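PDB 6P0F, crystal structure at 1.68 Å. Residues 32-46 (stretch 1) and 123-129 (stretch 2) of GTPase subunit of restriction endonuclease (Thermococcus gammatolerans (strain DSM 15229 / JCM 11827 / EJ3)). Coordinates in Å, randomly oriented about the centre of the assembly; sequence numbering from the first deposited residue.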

# COMPACT_ATOMS: atom_id res chain seq x y z
N GLU A 32 -6.44 7.68 -17.67
CA GLU A 32 -5.02 7.40 -17.72
C GLU A 32 -4.73 5.90 -17.73
O GLU A 32 -3.64 5.49 -18.12
N LEU A 33 -5.70 5.07 -17.33
CA LEU A 33 -5.51 3.62 -17.31
C LEU A 33 -6.30 2.89 -18.39
O LEU A 33 -6.04 1.70 -18.62
N GLU A 34 -7.32 3.53 -18.96
CA GLU A 34 -8.12 2.91 -20.00
C GLU A 34 -7.21 2.52 -21.16
O GLU A 34 -6.27 3.24 -21.51
N GLY A 35 -7.45 1.35 -21.71
CA GLY A 35 -6.59 0.82 -22.75
C GLY A 35 -5.51 -0.08 -22.23
O GLY A 35 -4.91 -0.81 -23.03
N GLN A 36 -5.24 -0.06 -20.93
CA GLN A 36 -4.21 -0.87 -20.32
C GLN A 36 -4.73 -1.78 -19.22
O GLN A 36 -4.29 -2.93 -19.12
N ILE A 37 -5.61 -1.27 -18.37
CA ILE A 37 -6.28 -2.04 -17.33
C ILE A 37 -7.68 -2.37 -17.84
O ILE A 37 -8.36 -1.50 -18.39
N GLY A 38 -8.09 -3.62 -17.69
CA GLY A 38 -9.37 -4.05 -18.20
C GLY A 38 -10.54 -3.29 -17.61
O GLY A 38 -10.54 -2.93 -16.43
N PRO A 39 -11.59 -3.07 -18.41
CA PRO A 39 -12.72 -2.26 -17.92
C PRO A 39 -13.43 -2.91 -16.74
O PRO A 39 -14.03 -2.22 -15.91
N ASP A 40 -13.35 -4.22 -16.60
CA ASP A 40 -13.94 -4.87 -15.44
C ASP A 40 -13.30 -4.37 -14.15
O ASP A 40 -13.98 -4.08 -13.15
N ILE A 41 -11.97 -4.32 -14.14
CA ILE A 41 -11.24 -3.83 -12.98
C ILE A 41 -11.61 -2.39 -12.70
O ILE A 41 -11.92 -2.00 -11.57
N LEU A 42 -11.56 -1.55 -13.75
CA LEU A 42 -11.84 -0.13 -13.57
C LEU A 42 -13.27 0.10 -13.09
O LEU A 42 -13.52 0.94 -12.21
N ASP A 43 -14.23 -0.65 -13.64
CA ASP A 43 -15.62 -0.51 -13.23
C ASP A 43 -15.81 -0.90 -11.76
O ASP A 43 -16.54 -0.24 -11.00
N ASN A 44 -15.21 -2.01 -11.36
CA ASN A 44 -15.42 -2.51 -10.01
C ASN A 44 -14.68 -1.70 -8.96
O ASN A 44 -15.10 -1.67 -7.80
N CYS A 45 -13.57 -1.04 -9.33
CA CYS A 45 -12.64 -0.51 -8.34
C CYS A 45 -12.25 0.96 -8.44
O CYS A 45 -11.52 1.43 -7.56
N CYS A 46 -12.65 1.70 -9.46
CA CYS A 46 -12.39 3.13 -9.50
C CYS A 46 -13.71 3.84 -9.23
O CYS A 46 -14.59 3.85 -10.08
N PHE A 123 3.23 -5.97 -10.08
CA PHE A 123 2.16 -6.57 -9.28
C PHE A 123 1.36 -5.45 -8.63
O PHE A 123 1.79 -4.84 -7.64
N LEU A 124 0.18 -5.18 -9.20
CA LEU A 124 -0.62 -4.03 -8.80
C LEU A 124 -1.69 -4.41 -7.79
O LEU A 124 -2.31 -5.47 -7.88
N MSE A 125 -1.97 -3.48 -6.89
CA MSE A 125 -3.10 -3.60 -5.97
C MSE A 125 -3.92 -2.32 -6.11
O MSE A 125 -3.37 -1.22 -6.03
N PHE A 126 -5.23 -2.45 -6.32
CA PHE A 126 -6.13 -1.31 -6.46
C PHE A 126 -6.91 -1.10 -5.16
O PHE A 126 -7.28 -2.06 -4.49
N PHE A 127 -7.16 0.17 -4.83
CA PHE A 127 -7.96 0.59 -3.68
C PHE A 127 -9.14 1.42 -4.16
O PHE A 127 -8.95 2.43 -4.85
N LYS A 128 -10.36 1.04 -3.76
CA LYS A 128 -11.53 1.78 -4.27
C LYS A 128 -11.60 3.18 -3.67
O LYS A 128 -11.86 4.15 -4.39
N LYS A 129 -11.41 3.30 -2.36
CA LYS A 129 -11.34 4.60 -1.70
C LYS A 129 -9.87 4.90 -1.43
O LYS A 129 -9.09 3.98 -1.15

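The contact between the helix 39-45, with the residues that precede it, and the strand beginning at Phe123 is built around one aromatic side chain. Phe126 points toward the first stretch with chi1 at -78° (m) and chi2 at 80°, and its ring offers a face to Ile41 and an edge to Ile37 and Leu33. Ile41, on the helix, also points toward the strand; its CG2 lies over one face of the ring, 4.3 Å from Phe126 CD1. Ile37 and Leu33, which precede the helix, meet the ring near its plane: Ile37 CD1 is 4.1 Å from Phe126 CZ, and Leu33 CD1 is 3.8 Å from Phe126 CE2.

Both isoleucines are m,m (chi1 and chi2 near -60°), whereas Leu33 is m,t, a common leucine rotamer that here carries CD1 to the ring edge. In Ile37 the m,m chain places CD1 within reach of Leu124 CD1, at 3.9 Å, as well as of the ring; Leu124, again m,t, points toward the first stretch as Phe126 does, two residues along the strand. Branched aliphatic chains suit these places because they fill space around a flat ring without bringing polar groups into it. Phe127, between Phe126 and Lys128, points away.

Where the helix ends, the backbones approach and polar contacts appear. The CA-to-CB bond of Cys45 (chi1 -68°, m) points sideways; its CB packs 4.3 Å from Phe126 CB, and the side chain is bonded covalently to a group elsewhere in the structure. Cys45 O is 3.3 Å from Lys128 CA, a CA-H...O contact with an angle of 162° at the hydrogen. A water oxygen lies 2.8 Å from Cys45 O and 2.8 Å from Phe127 O, within hydrogen-bonding reach of two carbonyls that cannot bond to each other.

Lys128 leaves sideways and is exposed; with chi1 t, chi2 off-rotamer at 133°, chi3 p and chi4 t, its long chain carries NZ to a weak hydrogen bond with Asn44 O at 3.4 Å.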

# COMPACT_ATOMS: atom_id res chain seq x y z
CB GLU A 32 -4.28 8.09 -16.56
CG GLU A 32 -4.58 9.61 -16.42
CD GLU A 32 -3.82 10.29 -15.25
OE1 GLU A 32 -4.46 10.95 -14.35
OE2 GLU A 32 -2.56 10.17 -15.25
CB LEU A 33 -5.93 3.05 -15.94
CG LEU A 33 -5.13 3.55 -14.74
CD1 LEU A 33 -5.71 2.99 -13.43
CD2 LEU A 33 -3.70 3.18 -14.89
CB GLU A 34 -9.20 3.87 -20.48
CG GLU A 34 -10.35 4.02 -19.48
CD GLU A 34 -11.34 2.87 -19.46
OE1 GLU A 34 -12.43 3.02 -18.85
OE2 GLU A 34 -11.02 1.80 -20.03
CB GLN A 36 -3.12 0.03 -19.74
CG GLN A 36 -2.42 0.89 -20.77
CD GLN A 36 -1.56 0.08 -21.71
OE1 GLN A 36 -1.02 -0.97 -21.36
NE2 GLN A 36 -1.44 0.56 -22.93
CB ILE A 37 -6.34 -1.25 -16.00
CG1 ILE A 37 -4.93 -0.89 -15.51
CG2 ILE A 37 -7.14 -2.01 -15.00
CD1 ILE A 37 -4.08 -2.09 -15.11
CB PRO A 39 -13.63 -2.15 -19.15
CG PRO A 39 -13.24 -3.34 -19.99
CD PRO A 39 -11.78 -3.48 -19.81
CB ASP A 40 -13.76 -6.39 -15.58
CG ASP A 40 -12.26 -6.75 -15.65
OD1 ASP A 40 -11.57 -6.07 -16.41
OD2 ASP A 40 -11.82 -7.48 -14.78
CB ILE A 41 -9.73 -4.00 -13.19
CG1 ILE A 41 -9.38 -5.46 -13.44
CG2 ILE A 41 -9.01 -3.40 -12.03
CD1 ILE A 41 -9.63 -6.37 -12.30
CB LEU A 42 -11.59 0.60 -14.88
CG LEU A 42 -10.17 0.50 -15.42
CD1 LEU A 42 -10.07 1.21 -16.76
CD2 LEU A 42 -9.21 1.11 -14.41
CB ASP A 43 -16.51 -1.39 -14.12
CG ASP A 43 -16.74 -0.80 -15.54
OD1 ASP A 43 -16.45 0.39 -15.80
OD2 ASP A 43 -17.27 -1.56 -16.39
CB ASN A 44 -14.99 -3.98 -9.94
CG ASN A 44 -16.02 -4.91 -10.54
OD1 ASN A 44 -17.08 -4.48 -11.03
ND2 ASN A 44 -15.70 -6.20 -10.55
CB CYS A 45 -11.35 -1.34 -8.35
SG CYS A 45 -11.62 -3.04 -7.75
CB CYS A 46 -11.80 3.56 -10.84
SG CYS A 46 -10.21 2.82 -11.12
CB PHE A 123 2.75 -7.55 -8.27
CG PHE A 123 3.32 -8.78 -8.93
CD1 PHE A 123 2.50 -9.85 -9.28
CD2 PHE A 123 4.67 -8.85 -9.23
CE1 PHE A 123 3.03 -10.97 -9.91
CE2 PHE A 123 5.20 -9.97 -9.87
CZ PHE A 123 4.37 -11.03 -10.21
CB LEU A 124 -1.29 -3.39 -10.02
CG LEU A 124 -0.45 -3.05 -11.25
CD1 LEU A 124 -1.34 -2.36 -12.28
CD2 LEU A 124 0.71 -2.18 -10.86
CB MSE A 125 -2.64 -3.78 -4.52
CG MSE A 125 -1.86 -2.60 -3.98
SE MSE A 125 -0.92 -3.11 -2.32
CE MSE A 125 0.03 -4.50 -3.12
CB PHE A 126 -7.10 -1.53 -7.64
CG PHE A 126 -6.47 -1.27 -8.98
CD1 PHE A 126 -5.68 -2.23 -9.57
CD2 PHE A 126 -6.64 -0.05 -9.63
CE1 PHE A 126 -5.04 -1.99 -10.79
CE2 PHE A 126 -6.02 0.19 -10.83
CZ PHE A 126 -5.21 -0.80 -11.41
CB PHE A 127 -7.12 1.42 -2.70
CG PHE A 127 -5.93 0.72 -2.17
CD1 PHE A 127 -4.72 0.77 -2.85
CD2 PHE A 127 -6.00 0.00 -1.00
CE1 PHE A 127 -3.61 0.12 -2.38
CE2 PHE A 127 -4.89 -0.66 -0.51
CZ PHE A 127 -3.69 -0.59 -1.20
CB LYS A 128 -12.82 1.02 -3.99
CG LYS A 128 -14.03 1.74 -4.57
CD LYS A 128 -14.92 0.80 -5.32
CE LYS A 128 -15.42 -0.29 -4.42
NZ LYS A 128 -16.71 -0.87 -4.94
CB LYS A 129 -12.13 4.62 -0.39
CG LYS A 129 -13.62 4.21 -0.54
CD LYS A 129 -14.46 5.30 -1.23
CE LYS A 129 -15.92 4.86 -1.38
NZ LYS A 129 -16.75 5.87 -2.08
O HOH W 1 -8.93 2.52 -7.60